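Local coordinates for protein coclaurine N-methyltransferase (Coptis japonica, PDB 6GKV) that transfers a methyl group from S-adenosyl-L-methionine to the ring nitrogen of coclaurine and related tetrahydroisoquinolines in alkaloid biosynthesis, at residues 81-92 / 291-302. Residues are numbered along the deposited sequence; the frame is centred on the assembly and turned at random.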
loop_
_atom_site.group_PDB
_atom_site.type_symbol
_atom_site.label_atom_id
_atom_site.label_comp_id
_atom_site.label_asym_id
_atom_site.label_seq_id
_atom_site.Cartn_x
_atom_site.Cartn_y
_atom_site.Cartn_z
ATOM N N PHE A 81 1.435 -34.574 -19.065
ATOM C CA PHE A 81 0.526 -34.381 -17.943
ATOM C C PHE A 81 -0.082 -32.985 -17.965
ATOM O O PHE A 81 -1.248 -32.812 -17.633
ATOM C CB PHE A 81 1.241 -34.594 -16.607
ATOM C CG PHE A 81 0.383 -34.268 -15.411
ATOM C CD1 PHE A 81 -0.839 -34.914 -15.212
ATOM C CD2 PHE A 81 0.779 -33.305 -14.499
ATOM C CE1 PHE A 81 -1.643 -34.612 -14.117
ATOM C CE2 PHE A 81 -0.013 -32.995 -13.409
ATOM C CZ PHE A 81 -1.230 -33.654 -13.214
ATOM N N LEU A 82 0.711 -31.991 -18.351
ATOM C CA LEU A 82 0.235 -30.615 -18.318
ATOM C C LEU A 82 -0.836 -30.360 -19.395
ATOM O O LEU A 82 -1.789 -29.637 -19.145
ATOM C CB LEU A 82 1.422 -29.639 -18.442
ATOM C CG LEU A 82 2.311 -29.684 -17.186
ATOM C CD1 LEU A 82 3.547 -28.821 -17.332
ATOM C CD2 LEU A 82 1.538 -29.296 -15.907
ATOM N N LYS A 83 -0.714 -30.995 -20.561
ATOM C CA LYS A 83 -1.702 -30.779 -21.622
ATOM C C LYS A 83 -3.071 -31.340 -21.243
ATOM O O LYS A 83 -4.094 -30.923 -21.803
ATOM C CB LYS A 83 -1.259 -31.369 -22.958
ATOM C CG LYS A 83 0.252 -31.526 -23.121
ATOM C CD LYS A 83 0.636 -31.830 -24.573
ATOM C CE LYS A 83 0.469 -30.583 -25.447
ATOM N NZ LYS A 83 1.381 -30.608 -26.644
ATOM N N ILE A 84 -3.094 -32.277 -20.301
ATOM C CA ILE A 84 -4.347 -32.826 -19.813
ATOM C C ILE A 84 -4.939 -31.932 -18.707
ATOM O O ILE A 84 -6.125 -31.570 -18.747
ATOM C CB ILE A 84 -4.135 -34.250 -19.309
ATOM C CG1 ILE A 84 -3.704 -35.158 -20.463
ATOM C CG2 ILE A 84 -5.404 -34.803 -18.701
ATOM C CD1 ILE A 84 -3.222 -36.516 -20.018
ATOM N N MET A 85 -4.112 -31.569 -17.731
ATOM C CA MET A 85 -4.608 -30.768 -16.629
ATOM C C MET A 85 -4.813 -29.310 -17.038
ATOM O O MET A 85 -5.847 -28.729 -16.720
ATOM C CB MET A 85 -3.676 -30.847 -15.425
ATOM C CG MET A 85 -4.301 -30.251 -14.174
ATOM S SD MET A 85 -3.287 -30.350 -12.689
ATOM C CE MET A 85 -2.202 -28.928 -12.898
ATOM N N ASN A 86 -3.834 -28.721 -17.731
ATOM C CA ASN A 86 -3.943 -27.328 -18.176
ATOM C C ASN A 86 -4.762 -27.253 -19.459
ATOM O O ASN A 86 -5.017 -28.279 -20.096
ATOM C CB ASN A 86 -2.566 -26.692 -18.403
ATOM C CG ASN A 86 -1.722 -26.615 -17.130
ATOM O OD1 ASN A 86 -2.151 -27.041 -16.047
ATOM N ND2 ASN A 86 -0.508 -26.079 -17.262
ATOM N N GLY A 87 -5.171 -26.039 -19.833
ATOM C CA GLY A 87 -5.871 -25.798 -21.090
ATOM C C GLY A 87 -4.920 -25.750 -22.275
ATOM O O GLY A 87 -3.778 -26.198 -22.164
ATOM N N SER A 88 -5.376 -25.191 -23.396
ATOM C CA SER A 88 -4.626 -25.216 -24.663
ATOM C C SER A 88 -3.241 -24.564 -24.656
ATOM O O SER A 88 -2.372 -24.976 -25.430
ATOM C CB SER A 88 -5.435 -24.546 -25.767
ATOM O OG SER A 88 -6.500 -25.347 -26.194
ATOM N N ASN A 89 -3.044 -23.531 -23.834
ATOM C CA ASN A 89 -1.769 -22.809 -23.798
ATOM C C ASN A 89 -0.873 -23.245 -22.641
ATOM O O ASN A 89 0.255 -22.762 -22.505
ATOM C CB ASN A 89 -1.987 -21.291 -23.710
ATOM C CG ASN A 89 -3.045 -20.783 -24.672
ATOM O OD1 ASN A 89 -4.233 -20.746 -24.348
ATOM N ND2 ASN A 89 -2.612 -20.388 -25.861
ATOM N N LEU A 90 -1.372 -24.163 -21.818
ATOM C CA LEU A 90 -0.594 -24.692 -20.712
ATOM C C LEU A 90 -0.207 -23.557 -19.779
ATOM O O LEU A 90 0.958 -23.399 -19.406
ATOM C CB LEU A 90 0.648 -25.418 -21.220
ATOM C CG LEU A 90 0.402 -26.455 -22.314
ATOM C CD1 LEU A 90 1.711 -27.079 -22.743
ATOM C CD2 LEU A 90 -0.568 -27.510 -21.842
ATOM N N LYS A 91 -1.195 -22.753 -19.412
ATOM C CA LYS A 91 -0.965 -21.656 -18.496
ATOM C C LYS A 91 -1.035 -22.191 -17.079
ATOM O O LYS A 91 -2.089 -22.645 -16.638
ATOM C CB LYS A 91 -1.990 -20.549 -18.722
ATOM C CG LYS A 91 -1.708 -19.259 -17.944
ATOM C CD LYS A 91 -2.712 -18.172 -18.326
ATOM C CE LYS A 91 -2.138 -16.796 -18.058
ATOM N NZ LYS A 91 -1.937 -16.570 -16.608
ATOM N N GLY A 92 0.090 -22.144 -16.373
ATOM C CA GLY A 92 0.181 -22.707 -15.033
ATOM C C GLY A 92 0.082 -21.614 -13.991
ATOM O O GLY A 92 0.782 -21.634 -12.973
ATOM N N TRP A 291 -8.939 -27.235 -13.634
ATOM C CA TRP A 291 -7.822 -28.155 -13.654
ATOM C C TRP A 291 -8.210 -29.481 -12.991
ATOM O O TRP A 291 -7.940 -30.570 -13.519
ATOM C CB TRP A 291 -6.622 -27.539 -12.929
ATOM C CG TRP A 291 -5.909 -26.451 -13.677
ATOM C CD1 TRP A 291 -5.997 -26.177 -15.010
ATOM C CD2 TRP A 291 -4.994 -25.490 -13.127
ATOM N NE1 TRP A 291 -5.189 -25.106 -15.327
ATOM C CE2 TRP A 291 -4.564 -24.664 -14.186
ATOM C CE3 TRP A 291 -4.497 -25.244 -11.836
ATOM C CZ2 TRP A 291 -3.657 -23.618 -14.004
ATOM C CZ3 TRP A 291 -3.590 -24.196 -11.654
ATOM C CH2 TRP A 291 -3.178 -23.406 -12.735
ATOM N N LEU A 292 -8.838 -29.372 -11.823
ATOM C CA LEU A 292 -9.269 -30.540 -11.066
ATOM C C LEU A 292 -10.285 -31.383 -11.847
ATOM O O LEU A 292 -10.159 -32.603 -11.898
ATOM C CB LEU A 292 -9.852 -30.103 -9.731
ATOM C CG LEU A 292 -10.500 -31.179 -8.869
ATOM C CD1 LEU A 292 -9.463 -32.217 -8.446
ATOM C CD2 LEU A 292 -11.205 -30.558 -7.651
ATOM N N LYS A 293 -11.276 -30.738 -12.465
ATOM C CA LYS A 293 -12.228 -31.452 -13.335
ATOM C C LYS A 293 -11.495 -32.228 -14.417
ATOM O O LYS A 293 -11.906 -33.316 -14.793
ATOM C CB LYS A 293 -13.212 -30.495 -14.015
ATOM C CG LYS A 293 -14.387 -30.002 -13.171
ATOM C CD LYS A 293 -15.171 -28.922 -13.946
ATOM C CE LYS A 293 -16.114 -28.137 -13.050
ATOM N NZ LYS A 293 -16.642 -26.888 -13.707
ATOM N N ARG A 294 -10.415 -31.646 -14.926
ATOM C CA ARG A 294 -9.683 -32.265 -16.020
ATOM C C ARG A 294 -8.888 -33.472 -15.569
ATOM O O ARG A 294 -8.722 -34.410 -16.330
ATOM C CB ARG A 294 -8.768 -31.249 -16.692
ATOM C CG ARG A 294 -9.540 -30.310 -17.576
ATOM C CD ARG A 294 -8.706 -29.159 -18.106
ATOM N NE ARG A 294 -9.506 -28.398 -19.052
ATOM C CZ ARG A 294 -9.301 -28.389 -20.361
ATOM N NH1 ARG A 294 -8.292 -29.074 -20.887
ATOM N NH2 ARG A 294 -10.099 -27.674 -21.139
ATOM N N LEU A 295 -8.391 -33.444 -14.337
ATOM C CA LEU A 295 -7.757 -34.622 -13.763
ATOM C C LEU A 295 -8.735 -35.797 -13.751
ATOM O O LEU A 295 -8.626 -36.709 -14.565
ATOM C CB LEU A 295 -7.255 -34.333 -12.348
ATOM C CG LEU A 295 -6.060 -33.394 -12.247
ATOM C CD1 LEU A 295 -5.557 -33.292 -10.812
ATOM C CD2 LEU A 295 -4.970 -33.884 -13.174
ATOM N N ASP A 296 -9.718 -35.727 -12.856
ATOM C CA ASP A 296 -10.738 -36.771 -12.650
ATOM C C ASP A 296 -11.400 -37.337 -13.912
ATOM O O ASP A 296 -11.866 -38.475 -13.926
ATOM C CB ASP A 296 -11.838 -36.220 -11.738
ATOM C CG ASP A 296 -11.311 -35.808 -10.383
ATOM O OD1 ASP A 296 -10.290 -36.390 -9.949
ATOM O OD2 ASP A 296 -11.909 -34.896 -9.768
ATOM N N ALA A 297 -11.459 -36.535 -14.962
ATOM C CA ALA A 297 -12.098 -36.955 -16.200
ATOM C C ALA A 297 -11.122 -37.737 -17.089
ATOM O O ALA A 297 -11.527 -38.425 -18.030
ATOM C CB ALA A 297 -12.655 -35.730 -16.936
ATOM N N ASN A 298 -9.830 -37.634 -16.793
ATOM C CA ASN A 298 -8.836 -38.335 -17.597
ATOM C C ASN A 298 -7.942 -39.202 -16.743
ATOM O O ASN A 298 -6.752 -39.338 -17.022
ATOM C CB ASN A 298 -7.974 -37.352 -18.381
ATOM C CG ASN A 298 -8.789 -36.358 -19.153
ATOM O OD1 ASN A 298 -9.266 -36.636 -20.259
ATOM N ND2 ASN A 298 -8.962 -35.186 -18.575
ATOM N N LEU A 299 -8.511 -39.776 -15.691
ATOM C CA LEU A 299 -7.772 -40.697 -14.847
ATOM C C LEU A 299 -7.375 -41.927 -15.650
ATOM O O LEU A 299 -6.370 -42.568 -15.355
ATOM C CB LEU A 299 -8.601 -41.092 -13.625
ATOM C CG LEU A 299 -8.766 -39.906 -12.677
ATOM C CD1 LEU A 299 -9.734 -40.223 -11.542
ATOM C CD2 LEU A 299 -7.406 -39.477 -12.142
ATOM N N ASP A 300 -8.158 -42.241 -16.678
ATOM C CA ASP A 300 -7.877 -43.402 -17.512
ATOM C C ASP A 300 -6.532 -43.280 -18.258
ATOM O O ASP A 300 -5.892 -44.294 -18.521
ATOM C CB ASP A 300 -9.031 -43.657 -18.503
ATOM C CG ASP A 300 -9.349 -42.449 -19.382
ATOM O OD1 ASP A 300 -9.108 -41.304 -18.943
ATOM O OD2 ASP A 300 -9.851 -42.652 -20.514
ATOM N N VAL A 301 -6.100 -42.056 -18.572
ATOM C CA VAL A 301 -4.832 -41.811 -19.280
ATOM C C VAL A 301 -3.736 -41.282 -18.337
ATOM O O VAL A 301 -2.533 -41.451 -18.590
ATOM C CB VAL A 301 -5.034 -40.818 -20.470
ATOM C CG1 VAL A 301 -5.800 -39.594 -20.022
ATOM C CG2 VAL A 301 -3.705 -40.400 -21.099
ATOM N N ILE A 302 -4.148 -40.668 -17.235
ATOM C CA ILE A 302 -3.191 -40.147 -16.261
ATOM C C ILE A 302 -2.597 -41.273 -15.403
ATOM O O ILE A 302 -1.404 -41.272 -15.103
ATOM C CB ILE A 302 -3.841 -39.080 -15.362
ATOM C CG1 ILE A 302 -4.197 -37.845 -16.204
ATOM C CG2 ILE A 302 -2.914 -38.689 -14.220
ATOM C CD1 ILE A 302 -4.784 -36.681 -15.410
HETATM O O HOH W 1 -4.604 -23.719 -17.404
#
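Trp291 lays its indole along the loop that follows helix 79-85. Asn86 OD1 sits over one face, 3.6 Å above the ring plane and toward its rim, with the amide turned 27° from the indole. Met85 adds a Met-aromatic contact, its SD 5.4 Å from the centroid of the five-membered ring and oblique to it. At the ring edge a water accepts from Trp291 NE1 at 2.6 Å and donates to Lys91 O, tying the buried indole N-H to the backbone just before Gly92. A leucine in place of Trp291 would probably leave this water without its indole donor and open a gap beside Gly92. Arg294, extended from CG to NE, runs past the helix end: its CD lies 3.2 Å from Met85 O, and Gly87 CA lies over one guanidinium face, toward its rim. Leu295 CD2 touches both Met85 CG and the Phe81 ring, 3.5 Å from Phe81 CE1. Past the break between helices, Asn298 flanks Ile84 CG2, placed anti to the backbone N. Val301 and Ile84 touch tip to tip. Ile302 CD1 meets Ile84 CG2 at 3.8 Å and reaches the Phe81 ring edge. Helix segments 81-85 and 291-297 pass 9.2 Å apart at their closest, their N-to-C directions 113° apart; Trp291 also rests on helices 104-118 and 313-335, while Gly92 N bonds the S-adenosyl-L-homocysteine carboxylate, joining the helical layer to the cofactor site of the Rossmann-like sheet.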